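Local coordinates for disulfide bond forming protein (DsbF) (Mycobacterium tuberculosis, PDB 3IOS) that probably oxidises reduced, unfolded secreted proteins to form their disulfide bonds, using a redox-active cysteine pair in the extracellular thioredoxin-fold domain of a lipoprotein, at residues Lys25-His30 and Ala84-Val89; Val43-Ala48 and Lys95-Leu100; Ala77-Val82 and Ser106-Phe111; Pro117-Val122 and Asp138-Arg143. All coordinates share one frame; numbering follows the deposited sequence.

Contact 1. Residues Lys25-His30 and Ala84-Val89; sequences KTLDGH and AMQEFV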
loop_
_atom_site.group_PDB
_atom_site.type_symbol
_atom_site.label_atom_id
_atom_site.label_comp_id
_atom_site.label_asym_id
_atom_site.label_seq_id
_atom_site.Cartn_x
_atom_site.Cartn_y
_atom_site.Cartn_z
ATOM N N LYS A 25 11.077 -5.806 2.120
ATOM C CA LYS A 25 12.116 -4.789 2.245
ATOM C C LYS A 25 11.566 -3.468 1.723
ATOM O O LYS A 25 10.896 -3.442 0.693
ATOM C CB LYS A 25 13.351 -5.174 1.423
ATOM C CG LYS A 25 14.309 -6.154 2.094
ATOM C CD LYS A 25 15.140 -5.466 3.170
ATOM C CE LYS A 25 16.203 -6.395 3.742
ATOM N NZ LYS A 25 16.984 -5.734 4.827
ATOM N N THR A 26 11.836 -2.377 2.429
ATOM C CA THR A 26 11.358 -1.072 1.983
ATOM C C THR A 26 12.312 -0.543 0.924
ATOM O O THR A 26 13.450 -1.002 0.812
ATOM C CB THR A 26 11.292 -0.052 3.133
ATOM O OG1 THR A 26 12.620 0.288 3.564
ATOM C CG2 THR A 26 10.515 -0.626 4.303
ATOM N N LEU A 27 11.844 0.420 0.142
ATOM C CA LEU A 27 12.672 1.003 -0.906
ATOM C C LEU A 27 13.947 1.622 -0.350
ATOM O O LEU A 27 14.965 1.681 -1.044
ATOM C CB LEU A 27 11.893 2.073 -1.667
ATOM C CG LEU A 27 11.364 1.738 -3.059
ATOM C CD1 LEU A 27 10.817 3.015 -3.679
ATOM C CD2 LEU A 27 12.472 1.169 -3.933
ATOM N N ASP A 28 13.894 2.091 0.893
ATOM C CA ASP A 28 15.062 2.710 1.505
ATOM C C ASP A 28 15.902 1.760 2.359
ATOM O O ASP A 28 16.621 2.189 3.261
ATOM C CB ASP A 28 14.649 3.959 2.302
ATOM C CG ASP A 28 13.574 3.678 3.335
ATOM O OD1 ASP A 28 12.645 2.897 3.045
ATOM O OD2 ASP A 28 13.650 4.266 4.435
ATOM N N GLY A 29 15.796 0.466 2.064
ATOM C CA GLY A 29 16.586 -0.544 2.754
ATOM C C GLY A 29 16.232 -1.047 4.144
ATOM O O GLY A 29 17.097 -1.604 4.819
ATOM N N HIS A 30 14.988 -0.884 4.581
ATOM C CA HIS A 30 14.602 -1.353 5.912
ATOM C C HIS A 30 13.764 -2.629 5.860
ATOM O O HIS A 30 13.121 -2.920 4.852
ATOM C CB HIS A 30 13.818 -0.261 6.646
ATOM C CG HIS A 30 14.603 0.990 6.889
ATOM N ND1 HIS A 30 15.683 1.039 7.743
ATOM C CD2 HIS A 30 14.470 2.238 6.379
ATOM C CE1 HIS A 30 16.182 2.262 7.749
ATOM N NE2 HIS A 30 15.465 3.010 6.930
ATOM N N ALA A 84 13.054 1.738 -11.289
ATOM C CA ALA A 84 11.777 2.250 -11.785
ATOM C C ALA A 84 10.903 2.679 -10.612
ATOM O O ALA A 84 10.178 3.669 -10.691
ATOM C CB ALA A 84 11.071 1.184 -12.610
ATOM N N MET A 85 10.978 1.928 -9.521
ATOM C CA MET A 85 10.202 2.255 -8.332
ATOM C C MET A 85 10.672 3.581 -7.742
ATOM O O MET A 85 9.861 4.412 -7.345
ATOM C CB MET A 85 10.338 1.133 -7.308
ATOM C CG MET A 85 9.853 -0.197 -7.835
ATOM S SD MET A 85 10.138 -1.553 -6.698
ATOM C CE MET A 85 9.281 -2.818 -7.496
ATOM N N GLN A 86 11.986 3.784 -7.694
ATOM C CA GLN A 86 12.540 5.025 -7.162
ATOM C C GLN A 86 12.122 6.224 -8.012
ATOM O O GLN A 86 11.849 7.300 -7.483
ATOM C CB GLN A 86 14.067 4.948 -7.118
ATOM C CG GLN A 86 14.586 3.760 -6.334
ATOM C CD GLN A 86 16.095 3.652 -6.393
ATOM O OE1 GLN A 86 16.692 3.798 -7.459
ATOM N NE2 GLN A 86 16.719 3.381 -5.251
ATOM N N GLU A 87 12.081 6.039 -9.330
ATOM C CA GLU A 87 11.688 7.113 -10.236
ATOM C C GLU A 87 10.254 7.537 -9.942
ATOM O O GLU A 87 9.937 8.723 -9.926
ATOM C CB GLU A 87 11.795 6.652 -11.692
ATOM C CG GLU A 87 13.210 6.476 -12.199
ATOM C CD GLU A 87 13.251 5.898 -13.602
ATOM O OE1 GLU A 87 12.523 6.414 -14.478
ATOM O OE2 GLU A 87 14.014 4.932 -13.828
ATOM N N PHE A 88 9.397 6.548 -9.712
ATOM C CA PHE A 88 7.992 6.783 -9.409
ATOM C C PHE A 88 7.843 7.565 -8.098
ATOM O O PHE A 88 7.139 8.576 -8.044
ATOM C CB PHE A 88 7.269 5.435 -9.315
ATOM C CG PHE A 88 5.793 5.540 -9.019
ATOM C CD1 PHE A 88 4.856 5.485 -10.047
ATOM C CD2 PHE A 88 5.342 5.637 -7.705
ATOM C CE1 PHE A 88 3.486 5.519 -9.767
ATOM C CE2 PHE A 88 3.976 5.674 -7.415
ATOM C CZ PHE A 88 3.047 5.612 -8.450
ATOM N N VAL A 89 8.511 7.105 -7.041
ATOM C CA VAL A 89 8.416 7.790 -5.759
ATOM C C VAL A 89 9.017 9.195 -5.823
ATOM O O VAL A 89 8.579 10.087 -5.103
ATOM C CB VAL A 89 9.093 6.975 -4.624
ATOM C CG1 VAL A 89 8.405 5.624 -4.475
ATOM C CG2 VAL A 89 10.565 6.784 -4.914
HETATM O O HOH W 1 15.594 3.778 -2.551
#
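Met85 turns its CB toward Leu27, a leucine at the tip of the beta hairpin 23-33 that reaches over to helix 82-91 of the thioredoxin fold. The two side chains meet at an angle, Leu27 CD2 lying 4.0 Å from Met85 CB. With CG anti to the carbonyl carbon (chi1 -60°) and the chain extended beyond it, the thioether of Met85 runs on away from Leu27 toward the backbone of Ala77 and Asp80, and the side chain also touches Ala101 and Pro49; a long flexible side chain suits a residue that fills space on two fronts. One position on, Gln86 offers its aliphatic CG to the same CD2 methyl, while its amide stays at the border of the contact: NE2 donates to a water that in turn donates to the backbone O of Leu27, so a water links the side-chain amide of the helix to the backbone of the turn. Val89, a turn of helix after Met85, closes the patch and also packs on Gln99 of strand 98-101.

The leucine is presented by a type I beta turn, Thr26 to Gly29, whose last residue has a positive phi that glycine accepts easily. Thr26 OG1 braces that turn, accepting from His30 N at 2.8 Å and donating to Asp28 OD1 at 2.7 Å from above the carboxylate plane. The closest approach to the helix is tip to tip, Leu27 CD1 to Val89 CG1 at 3.6 Å.

Contact 2. Residues Val43-Ala48 and Lys95-Leu100; sequences VLWFWA and KTFTQL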
loop_
_atom_site.group_PDB
_atom_site.type_symbol
_atom_site.label_atom_id
_atom_site.label_comp_id
_atom_site.label_asym_id
_atom_site.label_seq_id
_atom_site.Cartn_x
_atom_site.Cartn_y
_atom_site.Cartn_z
ATOM N N VAL A 43 -3.602 0.793 5.353
ATOM C CA VAL A 43 -4.021 0.697 3.966
ATOM C C VAL A 43 -2.809 0.321 3.138
ATOM O O VAL A 43 -1.785 0.995 3.201
ATOM C CB VAL A 43 -4.561 2.032 3.431
ATOM C CG1 VAL A 43 -4.897 1.896 1.948
ATOM C CG2 VAL A 43 -5.792 2.447 4.215
ATOM N N LEU A 44 -2.918 -0.767 2.386
ATOM C CA LEU A 44 -1.830 -1.175 1.511
ATOM C C LEU A 44 -2.265 -0.821 0.099
ATOM O O LEU A 44 -3.344 -1.207 -0.355
ATOM C CB LEU A 44 -1.551 -2.678 1.633
ATOM C CG LEU A 44 -0.938 -3.065 2.984
ATOM C CD1 LEU A 44 -2.007 -3.722 3.849
ATOM C CD2 LEU A 44 0.237 -4.010 2.784
ATOM N N TRP A 45 -1.426 -0.054 -0.585
ATOM C CA TRP A 45 -1.704 0.384 -1.937
ATOM C C TRP A 45 -0.744 -0.322 -2.889
ATOM O O TRP A 45 0.467 -0.094 -2.844
ATOM C CB TRP A 45 -1.538 1.904 -1.994
ATOM C CG TRP A 45 -1.481 2.500 -3.351
ATOM C CD1 TRP A 45 -2.342 2.276 -4.386
ATOM C CD2 TRP A 45 -0.531 3.462 -3.820
ATOM N NE1 TRP A 45 -1.988 3.038 -5.468
ATOM C CE2 TRP A 45 -0.881 3.778 -5.148
ATOM C CE3 TRP A 45 0.578 4.093 -3.242
ATOM C CZ2 TRP A 45 -0.154 4.698 -5.919
ATOM C CZ3 TRP A 45 1.302 5.011 -4.010
ATOM C CH2 TRP A 45 0.929 5.302 -5.333
ATOM N N PHE A 46 -1.297 -1.176 -3.746
ATOM C CA PHE A 46 -0.489 -1.939 -4.691
ATOM C C PHE A 46 -0.348 -1.166 -5.988
ATOM O O PHE A 46 -1.342 -0.829 -6.637
ATOM C CB PHE A 46 -1.138 -3.302 -4.936
ATOM C CG PHE A 46 -1.346 -4.097 -3.677
ATOM C CD1 PHE A 46 -2.397 -3.798 -2.809
ATOM C CD2 PHE A 46 -0.463 -5.117 -3.333
ATOM C CE1 PHE A 46 -2.560 -4.504 -1.619
ATOM C CE2 PHE A 46 -0.621 -5.826 -2.144
ATOM C CZ PHE A 46 -1.671 -5.518 -1.287
ATOM N N TRP A 47 0.896 -0.875 -6.358
ATOM C CA TRP A 47 1.167 -0.107 -7.568
ATOM C C TRP A 47 2.342 -0.634 -8.380
ATOM O O TRP A 47 3.145 -1.427 -7.891
ATOM C CB TRP A 47 1.422 1.374 -7.220
ATOM C CG TRP A 47 2.578 1.656 -6.273
ATOM C CD1 TRP A 47 2.534 1.704 -4.908
ATOM C CD2 TRP A 47 3.928 1.973 -6.640
ATOM N NE1 TRP A 47 3.771 2.045 -4.401
ATOM C CE2 TRP A 47 4.643 2.222 -5.443
ATOM C CE3 TRP A 47 4.599 2.091 -7.864
ATOM C CZ2 TRP A 47 5.996 2.559 -5.433
ATOM C CZ3 TRP A 47 5.951 2.429 -7.854
ATOM C CH2 TRP A 47 6.632 2.666 -6.647
ATOM N N ALA A 48 2.408 -0.199 -9.635
ATOM C CA ALA A 48 3.492 -0.559 -10.552
ATOM C C ALA A 48 3.943 0.793 -11.102
ATOM O O ALA A 48 3.116 1.630 -11.448
ATOM C CB ALA A 48 2.975 -1.458 -11.677
ATOM N N LYS A 95 6.496 9.799 -0.821
ATOM C CA LYS A 95 7.700 9.444 -0.077
ATOM C C LYS A 95 7.495 9.530 1.431
ATOM O O LYS A 95 8.336 9.072 2.201
ATOM C CB LYS A 95 8.854 10.358 -0.495
ATOM C CG LYS A 95 9.763 9.732 -1.514
ATOM C CD LYS A 95 10.643 10.771 -2.225
ATOM C CE LYS A 95 11.553 10.129 -3.254
ATOM N NZ LYS A 95 12.350 11.157 -3.955
ATOM N N THR A 96 6.362 10.097 1.836
ATOM C CA THR A 96 6.016 10.273 3.243
ATOM C C THR A 96 5.575 8.986 3.955
ATOM O O THR A 96 5.553 8.931 5.187
ATOM C CB THR A 96 4.899 11.333 3.396
ATOM O OG1 THR A 96 5.320 12.553 2.774
ATOM C CG2 THR A 96 4.606 11.605 4.861
ATOM N N PHE A 97 5.206 7.957 3.199
ATOM C CA PHE A 97 4.810 6.707 3.834
ATOM C C PHE A 97 5.623 5.537 3.297
ATOM O O PHE A 97 6.244 5.627 2.234
ATOM C CB PHE A 97 3.293 6.468 3.695
ATOM C CG PHE A 97 2.795 6.382 2.278
ATOM C CD1 PHE A 97 2.731 5.155 1.619
ATOM C CD2 PHE A 97 2.343 7.519 1.616
ATOM C CE1 PHE A 97 2.220 5.065 0.331
ATOM C CE2 PHE A 97 1.830 7.439 0.325
ATOM C CZ PHE A 97 1.767 6.209 -0.321
ATOM N N THR A 98 5.640 4.448 4.055
ATOM C CA THR A 98 6.398 3.259 3.693
ATOM C C THR A 98 6.126 2.725 2.294
ATOM O O THR A 98 4.973 2.585 1.888
ATOM C CB THR A 98 6.131 2.112 4.693
ATOM O OG1 THR A 98 6.417 2.558 6.024
ATOM C CG2 THR A 98 7.003 0.905 4.368
ATOM N N GLN A 99 7.198 2.423 1.563
ATOM C CA GLN A 99 7.084 1.859 0.220
ATOM C C GLN A 99 7.840 0.526 0.189
ATOM O O GLN A 99 9.031 0.480 0.492
ATOM C CB GLN A 99 7.693 2.803 -0.823
ATOM C CG GLN A 99 7.006 4.149 -0.960
ATOM C CD GLN A 99 5.587 4.034 -1.460
ATOM O OE1 GLN A 99 5.190 3.007 -2.022
ATOM N NE2 GLN A 99 4.809 5.094 -1.269
ATOM N N LEU A 100 7.151 -0.555 -0.165
ATOM C CA LEU A 100 7.787 -1.870 -0.240
ATOM C C LEU A 100 8.163 -2.217 -1.671
ATOM O O LEU A 100 7.372 -2.028 -2.598
ATOM C CB LEU A 100 6.851 -2.961 0.289
ATOM C CG LEU A 100 6.258 -2.733 1.677
ATOM C CD1 LEU A 100 5.436 -3.942 2.074
ATOM C CD2 LEU A 100 7.367 -2.480 2.675
#
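Gln99 OE1 takes the indole N-H of Trp47 at an NE1 to OE1 distance of 2.9 Å, a buried bond that spans the thioredoxin sheet from strand 42-47 to the outermost strand 98-101, over the intervening strand 72-77. The oxygen sits almost in the indole plane, at the ring edge, but the bond is bent, with an N-H...O angle of 147°, and the donor lies tilted from the carbonyl plane; ring and amide planes are well turned against each other. A bend at chi2 (-64°) curls the glutamine chain so that its amide reaches across to Trp47. The other end of that amide is used too: NE2 donates to the backbone O of Val94, which fixes which way the amide is flipped. Glutamine suits this buried place because one flat group can both accept from an indole and donate to a carbonyl.

Trp47 also touches Cys54 of the redox-active pair, so the bond probably helps to set the indole beside the active site. Its CD1 lies over one face of Trp45, two residues earlier on the same side of the strand. Farther along, Phe97 CG stands between its backbone N and carbonyl carbon (chi1 60°), and the ring extends inward to Trp45, the two side chains crossing at about a right angle. An edge of Phe97 makes the touch: Trp45 CE3 lies near the phenyl plane, 3.8 Å from Phe97 CZ.

Contact 3. Residues Ala77-Val82 and Ser106-Phe111; sequences AGLDQV and SVWANF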
loop_
_atom_site.group_PDB
_atom_site.type_symbol
_atom_site.label_atom_id
_atom_site.label_comp_id
_atom_site.label_asym_id
_atom_site.label_seq_id
_atom_site.Cartn_x
_atom_site.Cartn_y
_atom_site.Cartn_z
ATOM N N ALA A 77 5.028 -1.783 -4.214
ATOM C CA ALA A 77 5.409 -1.711 -5.619
ATOM C C ALA A 77 5.780 -3.070 -6.180
ATOM O O ALA A 77 6.518 -3.830 -5.557
ATOM C CB ALA A 77 6.568 -0.749 -5.792
ATOM N N GLY A 78 5.266 -3.366 -7.366
ATOM C CA GLY A 78 5.567 -4.632 -7.996
ATOM C C GLY A 78 5.660 -4.528 -9.505
ATOM O O GLY A 78 5.477 -3.454 -10.084
ATOM N N LEU A 79 5.979 -5.657 -10.131
ATOM C CA LEU A 79 6.075 -5.769 -11.582
ATOM C C LEU A 79 7.133 -4.891 -12.238
ATOM O O LEU A 79 6.936 -4.391 -13.345
ATOM C CB LEU A 79 4.704 -5.491 -12.211
ATOM C CG LEU A 79 3.561 -6.360 -11.680
ATOM C CD1 LEU A 79 2.298 -6.098 -12.487
ATOM C CD2 LEU A 79 3.948 -7.832 -11.766
ATOM N N ASP A 80 8.251 -4.706 -11.553
ATOM C CA ASP A 80 9.343 -3.903 -12.083
ATOM C C ASP A 80 10.514 -4.008 -11.120
ATOM O O ASP A 80 10.439 -4.743 -10.135
ATOM C CB ASP A 80 8.898 -2.448 -12.248
ATOM C CG ASP A 80 9.619 -1.744 -13.384
ATOM O OD1 ASP A 80 9.090 -0.732 -13.889
ATOM O OD2 ASP A 80 10.718 -2.199 -13.766
ATOM N N GLN A 81 11.594 -3.289 -11.408
ATOM C CA GLN A 81 12.767 -3.317 -10.548
ATOM C C GLN A 81 12.881 -2.024 -9.747
ATOM O O GLN A 81 12.182 -1.046 -10.018
ATOM C CB GLN A 81 14.028 -3.542 -11.389
ATOM C CG GLN A 81 13.976 -4.830 -12.206
ATOM C CD GLN A 81 13.944 -6.082 -11.341
ATOM O OE1 GLN A 81 13.470 -7.134 -11.771
ATOM N NE2 GLN A 81 14.464 -5.977 -10.122
ATOM N N VAL A 82 13.766 -2.030 -8.757
ATOM C CA VAL A 82 13.969 -0.887 -7.877
ATOM C C VAL A 82 14.142 0.480 -8.543
ATOM O O VAL A 82 13.486 1.446 -8.155
ATOM C CB VAL A 82 15.165 -1.144 -6.924
ATOM C CG1 VAL A 82 15.475 0.108 -6.114
ATOM C CG2 VAL A 82 14.835 -2.299 -5.990
ATOM N N SER A 106 6.000 -11.560 -3.703
ATOM C CA SER A 106 5.422 -12.291 -2.582
ATOM C C SER A 106 4.341 -11.517 -1.828
ATOM O O SER A 106 3.365 -12.110 -1.360
ATOM C CB SER A 106 6.522 -12.749 -1.613
ATOM O OG SER A 106 7.280 -11.670 -1.103
ATOM N N VAL A 107 4.492 -10.202 -1.707
ATOM C CA VAL A 107 3.482 -9.430 -0.992
ATOM C C VAL A 107 2.190 -9.364 -1.803
ATOM O O VAL A 107 1.104 -9.533 -1.255
ATOM C CB VAL A 107 3.982 -8.002 -0.655
ATOM C CG1 VAL A 107 2.907 -7.247 0.125
ATOM C CG2 VAL A 107 5.262 -8.083 0.170
ATOM N N TRP A 108 2.295 -9.120 -3.108
ATOM C CA TRP A 108 1.103 -9.087 -3.942
ATOM C C TRP A 108 0.398 -10.438 -3.866
ATOM O O TRP A 108 -0.825 -10.509 -3.741
ATOM C CB TRP A 108 1.465 -8.808 -5.400
ATOM C CG TRP A 108 1.687 -7.368 -5.719
ATOM C CD1 TRP A 108 2.302 -6.437 -4.935
ATOM C CD2 TRP A 108 1.363 -6.711 -6.946
ATOM N NE1 TRP A 108 2.389 -5.235 -5.601
ATOM C CE2 TRP A 108 1.823 -5.379 -6.842
ATOM C CE3 TRP A 108 0.737 -7.122 -8.130
ATOM C CZ2 TRP A 108 1.672 -4.451 -7.877
ATOM C CZ3 TRP A 108 0.586 -6.198 -9.162
ATOM C CH2 TRP A 108 1.057 -4.879 -9.027
ATOM N N ALA A 109 1.183 -11.510 -3.942
ATOM C CA ALA A 109 0.630 -12.860 -3.899
ATOM C C ALA A 109 -0.124 -13.099 -2.599
ATOM O O ALA A 109 -1.195 -13.706 -2.586
ATOM C CB ALA A 109 1.749 -13.879 -4.052
ATOM N N ASN A 110 0.444 -12.605 -1.506
ATOM C CA ASN A 110 -0.157 -12.761 -0.192
ATOM C C ASN A 110 -1.554 -12.151 -0.089
ATOM O O ASN A 110 -2.370 -12.592 0.720
ATOM C CB ASN A 110 0.744 -12.136 0.868
ATOM C CG ASN A 110 0.181 -12.283 2.259
ATOM O OD1 ASN A 110 0.195 -13.360 2.825
ATOM N ND2 ASN A 110 -0.343 -11.197 2.808
ATOM N N PHE A 111 -1.830 -11.142 -0.905
ATOM C CA PHE A 111 -3.129 -10.482 -0.878
ATOM C C PHE A 111 -3.985 -10.823 -2.088
ATOM O O PHE A 111 -5.045 -10.232 -2.300
ATOM C CB PHE A 111 -2.937 -8.966 -0.786
ATOM C CG PHE A 111 -2.505 -8.491 0.573
ATOM C CD1 PHE A 111 -3.449 -8.236 1.566
ATOM C CD2 PHE A 111 -1.159 -8.309 0.866
ATOM C CE1 PHE A 111 -3.058 -7.808 2.832
ATOM C CE2 PHE A 111 -0.752 -7.879 2.133
ATOM C CZ PHE A 111 -1.708 -7.628 3.116
#
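The indole of Trp108 carries Gly78 on one of its faces, the CA standing 3.5 Å above the ring plane and displaced toward the rim. Farther round, the six-membered ring meets Leu79, whose CD1 comes obliquely to within 3.7 Å of Trp108 CZ3, with the leucine side chain crossing the indole at about a right angle. Phe46 of strand 42-47 packs edge-to-face with the same indole.

This joins helix 106-110 to the loop that leaves strand 72-77 of the thioredoxin fold. Glycine fits at position 78 because a side chain there would point straight at the indole; its bare backbone lies close, with Gly78 N 3.8 Å from Trp108 CZ2. Leu79 puts CG anti to its carbonyl carbon (chi1 -55°), which brings its branched end over to the indole from an otherwise exposed loop position. At the other end of the ring Trp108 NE1 donates to the backbone O of Val76.

Beyond the indole, Asp80 OD2 accepts the N-H of Gln81, the N-cap residue of helix 82-91, at 2.7 Å. Tryptophan thus combines a broad apolar surface with a single donor: dispersion against glycine and leucine supplies the area, while one directional bond to the strand's backbone limits how the ring can turn.

Contact 4. Residues Pro117-Val122 and Asp138-Arg143; sequences PAYAFV and DELTRR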
loop_
_atom_site.group_PDB
_atom_site.type_symbol
_atom_site.label_atom_id
_atom_site.label_comp_id
_atom_site.label_asym_id
_atom_site.label_seq_id
_atom_site.Cartn_x
_atom_site.Cartn_y
_atom_site.Cartn_z
ATOM N N PRO A 117 -4.267 -0.986 -10.293
ATOM C CA PRO A 117 -4.029 -0.720 -8.876
ATOM C C PRO A 117 -4.972 -1.535 -8.001
ATOM O O PRO A 117 -5.983 -2.058 -8.474
ATOM C CB PRO A 117 -4.291 0.775 -8.766
ATOM C CG PRO A 117 -5.430 0.958 -9.718
ATOM C CD PRO A 117 -5.016 0.121 -10.917
ATOM N N ALA A 118 -4.619 -1.654 -6.728
ATOM C CA ALA A 118 -5.444 -2.373 -5.769
ATOM C C ALA A 118 -5.178 -1.773 -4.400
ATOM O O ALA A 118 -4.144 -1.133 -4.179
ATOM C CB ALA A 118 -5.109 -3.858 -5.771
ATOM N N TYR A 119 -6.124 -1.975 -3.491
ATOM C CA TYR A 119 -6.015 -1.455 -2.136
ATOM C C TYR A 119 -6.432 -2.519 -1.134
ATOM O O TYR A 119 -7.415 -3.226 -1.349
ATOM C CB TYR A 119 -6.938 -0.241 -1.970
ATOM C CG TYR A 119 -6.557 0.947 -2.808
ATOM C CD1 TYR A 119 -5.793 1.981 -2.272
ATOM C CD2 TYR A 119 -6.926 1.025 -4.151
ATOM C CE1 TYR A 119 -5.402 3.063 -3.048
ATOM C CE2 TYR A 119 -6.536 2.104 -4.940
ATOM C CZ TYR A 119 -5.773 3.118 -4.378
ATOM O OH TYR A 119 -5.378 4.191 -5.143
ATOM N N ALA A 120 -5.677 -2.652 -0.049
ATOM C CA ALA A 120 -6.045 -3.605 0.988
ATOM C C ALA A 120 -6.309 -2.778 2.233
ATOM O O ALA A 120 -5.431 -2.051 2.699
ATOM C CB ALA A 120 -4.928 -4.602 1.236
ATOM N N PHE A 121 -7.529 -2.863 2.754
ATOM C CA PHE A 121 -7.883 -2.110 3.949
ATOM C C PHE A 121 -7.848 -3.031 5.153
ATOM O O PHE A 121 -8.486 -4.081 5.170
ATOM C CB PHE A 121 -9.265 -1.461 3.779
ATOM C CG PHE A 121 -9.325 -0.486 2.633
ATOM C CD1 PHE A 121 -9.620 -0.920 1.343
ATOM C CD2 PHE A 121 -9.003 0.854 2.829
ATOM C CE1 PHE A 121 -9.593 -0.032 0.266
ATOM C CE2 PHE A 121 -8.972 1.746 1.756
ATOM C CZ PHE A 121 -9.266 1.300 0.472
ATOM N N VAL A 122 -7.068 -2.632 6.150
ATOM C CA VAL A 122 -6.906 -3.416 7.361
ATOM C C VAL A 122 -7.460 -2.661 8.555
ATOM O O VAL A 122 -6.993 -1.567 8.859
ATOM C CB VAL A 122 -5.414 -3.694 7.620
ATOM C CG1 VAL A 122 -5.259 -4.623 8.808
ATOM C CG2 VAL A 122 -4.768 -4.284 6.369
ATOM N N ASP A 138 -12.412 10.725 -2.579
ATOM C CA ASP A 138 -13.535 10.625 -1.659
ATOM C C ASP A 138 -13.745 9.204 -1.160
ATOM O O ASP A 138 -13.968 8.988 0.031
ATOM C CB ASP A 138 -14.829 11.138 -2.310
ATOM C CG ASP A 138 -14.827 12.644 -2.502
ATOM O OD1 ASP A 138 -14.276 13.348 -1.633
ATOM O OD2 ASP A 138 -15.389 13.127 -3.509
ATOM N N GLU A 139 -13.679 8.221 -2.055
ATOM C CA GLU A 139 -13.870 6.857 -1.605
ATOM C C GLU A 139 -12.755 6.410 -0.666
ATOM O O GLU A 139 -13.018 5.763 0.344
ATOM C CB GLU A 139 -13.961 5.871 -2.779
ATOM C CG GLU A 139 -14.318 4.476 -2.276
ATOM C CD GLU A 139 -14.466 3.430 -3.367
ATOM O OE1 GLU A 139 -14.488 3.792 -4.558
ATOM O OE2 GLU A 139 -14.570 2.240 -3.013
ATOM N N LEU A 140 -11.514 6.749 -0.999
ATOM C CA LEU A 140 -10.384 6.356 -0.160
ATOM C C LEU A 140 -10.547 6.996 1.216
ATOM O O LEU A 140 -10.367 6.341 2.243
ATOM C CB LEU A 140 -9.066 6.798 -0.810
ATOM C CG LEU A 140 -7.767 6.391 -0.102
ATOM C CD1 LEU A 140 -7.730 4.883 0.130
ATOM C CD2 LEU A 140 -6.582 6.835 -0.957
ATOM N N THR A 141 -10.925 8.270 1.230
ATOM C CA THR A 141 -11.128 8.987 2.487
ATOM C C THR A 141 -12.205 8.298 3.317
ATOM O O THR A 141 -12.028 8.051 4.511
ATOM C CB THR A 141 -11.553 10.444 2.218
ATOM O OG1 THR A 141 -10.513 11.120 1.505
ATOM C CG2 THR A 141 -11.835 11.182 3.533
ATOM N N ARG A 142 -13.332 7.979 2.683
ATOM C CA ARG A 142 -14.418 7.310 3.391
ATOM C C ARG A 142 -14.043 5.911 3.884
ATOM O O ARG A 142 -14.429 5.514 4.982
ATOM C CB ARG A 142 -15.656 7.254 2.492
ATOM C CG ARG A 142 -16.290 8.621 2.278
ATOM C CD ARG A 142 -17.233 8.622 1.088
ATOM N NE ARG A 142 -17.723 9.967 0.805
ATOM C CZ ARG A 142 -18.147 10.371 -0.385
ATOM N NH1 ARG A 142 -18.580 11.617 -0.547
ATOM N NH2 ARG A 142 -18.129 9.535 -1.417
ATOM N N ARG A 143 -13.289 5.157 3.086
ATOM C CA ARG A 143 -12.887 3.822 3.516
ATOM C C ARG A 143 -11.897 3.910 4.679
ATOM O O ARG A 143 -11.980 3.147 5.642
ATOM C CB ARG A 143 -12.272 3.046 2.351
ATOM C CG ARG A 143 -13.309 2.502 1.382
ATOM C CD ARG A 143 -12.652 1.630 0.334
ATOM N NE ARG A 143 -13.606 1.125 -0.648
ATOM C CZ ARG A 143 -14.308 0.003 -0.514
ATOM N NH1 ARG A 143 -15.148 -0.363 -1.471
ATOM N NH2 ARG A 143 -14.165 -0.762 0.561
#
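Phe121 lies with one ring face under the aliphatic part of Arg143, joining strand 118-122 of the thioredoxin-fold sheet to helix 137-147 packed against it. The CH-pi contact is close: Arg143 CD stands 3.8 Å from the centroid of the Phe121 ring, 28° off its normal, and CB of the same arginine touches CE2. An arginine extended from CG to NE suits the partly exposed border of the helix, since its methylenes cover an aromatic ring while its charged head lies beyond.

That head is held by Glu139, one helical turn earlier. Arg143 NE and NH1 both donate to the single oxygen OE2 of Glu139, side-on and in the guanidinium plane, with NE at 2.8 Å from OE2; NH1 makes the longer and more bent bond. The salt bridge probably steadies the rotation of the guanidinium, which is turned 28° from the Phe121 ring.

Leu140 is buried, and the end of its side chain reaches the strand. Its CG is anti to the backbone N (chi1 -176°), and this carries CD1 in between the two aromatic side chains that alternate residues of the strand present to the helix. Tyr119 CD1 lies 4.2 Å from Leu140 CD1, and the tyrosine hydroxyl is hydrogen-bonded to Glu57 of helix 52-67. The same methyl meets Phe121 at the ring edge, Leu140 CD1 to Phe121 CE2 at 3.7 Å.

How the contacts relate
Contacts 1, 2 and 3 touch one another, and contact 2 lies nearest the middle, its centre about 4 Å from that of the chain. Leu27 N is 2.8 Å from Gln99 O, a probable hydrogen bond tying the hairpin of contact 1 to the edge strand of contact 2. Trp47 O to Gly78 N, at 2.9 Å, links contacts 2 and 3 in like manner. Strands 42-47 and 118-122 are sheet neighbours, so contact 4 joins contact 2 through Leu44 O and Ala120 N. Contacts 1 and 4 lie on opposite sides of the chain's centre, their centres about 22 Å apart. Contact 2 touches the Cys51-Cys54 pair, at Cys54, while Trp108 of contact 3 and Tyr119 of contact 4 lie near it without touching.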